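Local coordinates for protein probable oxidoreductase (Pseudomonas aeruginosa, PDB 4B7C) that probably catalyses NADP(H)-dependent oxidation or reduction of a substrate not yet established, as a member of the medium-chain dehydrogenase/reductase family, at residues G39-K44 against G80-S85. Numbering follows the deposited sequence.
Sequences GQILVK and GKVLVS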
# COMPACT_ATOMS: atom_id res chain seq x y z
N GLY B 39 13.49 24.36 32.36
CA GLY B 39 13.28 23.67 31.07
C GLY B 39 11.82 23.60 30.65
O GLY B 39 11.48 22.97 29.64
N GLN B 40 10.96 24.28 31.40
CA GLN B 40 9.54 24.34 31.05
C GLN B 40 9.08 25.75 30.68
O GLN B 40 9.75 26.74 30.98
CB GLN B 40 8.69 23.83 32.22
CG GLN B 40 9.00 22.40 32.65
CD GLN B 40 8.02 21.89 33.70
OE1 GLN B 40 7.49 22.67 34.48
NE2 GLN B 40 7.82 20.58 33.75
N ILE B 41 7.92 25.81 30.05
CA ILE B 41 7.23 27.08 29.81
C ILE B 41 5.80 27.03 30.35
O ILE B 41 5.22 25.96 30.54
CB ILE B 41 7.21 27.47 28.32
CG1 ILE B 41 6.38 26.49 27.50
CG2 ILE B 41 8.65 27.58 27.79
CD1 ILE B 41 6.22 26.93 26.06
N LEU B 42 5.27 28.22 30.63
CA LEU B 42 3.87 28.41 31.01
C LEU B 42 3.18 29.17 29.90
O LEU B 42 3.59 30.30 29.56
CB LEU B 42 3.73 29.17 32.35
CG LEU B 42 2.35 29.78 32.68
CD1 LEU B 42 1.27 28.70 32.77
CD2 LEU B 42 2.33 30.62 33.95
N VAL B 43 2.14 28.56 29.34
CA VAL B 43 1.42 29.12 28.20
C VAL B 43 -0.05 29.34 28.54
O VAL B 43 -0.71 28.47 29.12
CB VAL B 43 1.48 28.22 26.96
CG1 VAL B 43 0.57 28.75 25.87
CG2 VAL B 43 2.91 28.08 26.44
N LYS B 44 -0.56 30.53 28.21
CA LYS B 44 -2.00 30.79 28.27
C LYS B 44 -2.61 30.30 26.97
O LYS B 44 -2.32 30.84 25.91
CB LYS B 44 -2.31 32.28 28.46
CG LYS B 44 -3.80 32.61 28.39
CD LYS B 44 -4.59 32.03 29.57
CE LYS B 44 -6.10 31.95 29.32
NZ LYS B 44 -6.56 30.67 28.70
N GLY B 80 -1.14 29.40 21.76
CA GLY B 80 -1.20 30.15 23.00
C GLY B 80 -0.06 31.12 23.16
O GLY B 80 0.89 31.12 22.38
N LYS B 81 -0.14 31.91 24.23
CA LYS B 81 0.86 32.93 24.52
C LYS B 81 1.73 32.51 25.69
O LYS B 81 1.24 32.11 26.74
CB LYS B 81 0.18 34.26 24.87
CG LYS B 81 1.14 35.42 25.05
CD LYS B 81 0.42 36.64 25.61
CE LYS B 81 1.26 37.90 25.48
NZ LYS B 81 0.64 39.01 26.27
N VAL B 82 3.04 32.60 25.49
CA VAL B 82 3.98 32.28 26.55
C VAL B 82 3.95 33.39 27.60
O VAL B 82 4.26 34.54 27.31
CB VAL B 82 5.43 32.13 26.02
CG1 VAL B 82 6.36 31.85 27.19
CG2 VAL B 82 5.53 31.02 24.96
N LEU B 83 3.61 33.03 28.83
CA LEU B 83 3.58 33.97 29.95
C LEU B 83 4.89 33.96 30.72
O LEU B 83 5.40 35.01 31.13
CB LEU B 83 2.43 33.63 30.91
CG LEU B 83 1.02 33.67 30.30
CD1 LEU B 83 0.04 33.49 31.46
CD2 LEU B 83 0.72 34.99 29.59
N VAL B 84 5.41 32.76 30.96
CA VAL B 84 6.68 32.57 31.65
C VAL B 84 7.47 31.49 30.94
O VAL B 84 6.94 30.42 30.66
CB VAL B 84 6.52 32.10 33.12
CG1 VAL B 84 7.88 31.75 33.70
CG2 VAL B 84 5.79 33.14 33.96
N SER B 85 8.75 31.77 30.70
CA SER B 85 9.66 30.79 30.14
C SER B 85 10.89 30.54 30.99
O SER B 85 11.56 31.48 31.42
CB SER B 85 10.13 31.19 28.75
OG SER B 85 11.09 30.26 28.28
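L42 and K44 meet 80-85 through their flat peptide groups, bonded edge to edge in an antiparallel pair. One face of this pair carries I41, V43, V82 and S85, the other L42, K44, K81 and V84. At the shared edge L42 O accepts from L83 N at 2.8 Å and, weakly, from V84 N at 3.4 Å, while L42 N donates to V84 O. Further along, K44 N reaches K81 O at 2.8 Å, and K81 N returns a bond to K44 O. L83 is the extra residue of a classic beta bulge: it and V84 both sit opposite L42, and the pairing register shifts by one before V43 meets V82. The pair belongs to the GroES-like domain of the dehydrogenase, where strand 41-49 also bonds to strand 105-108.

Branched aliphatic residues suit the buried positions I41, V43 and V82; V43 CG2 lies 4.2 Å from V82 CG2, and V96 packs against both valines. S85 holds OG anti to its backbone N (chi1 175°), a position 3.7 Å from I41 CG2; the small hydroxyl also hydrogen-bonds to H87 N and F90 O in the loop that follows the strand. Without a side chain, G80 can bring its CA within 3.2 Å of K44 O. On the other face, L42 CB rests on V84 CB, while L83 CD1 touches K44 CB at 4.0 Å. K44 makes that contact with the root of its side chain, while its NZ hydrogen-bonds to D104 O and the lysine makes a cation-pi contact with Y105.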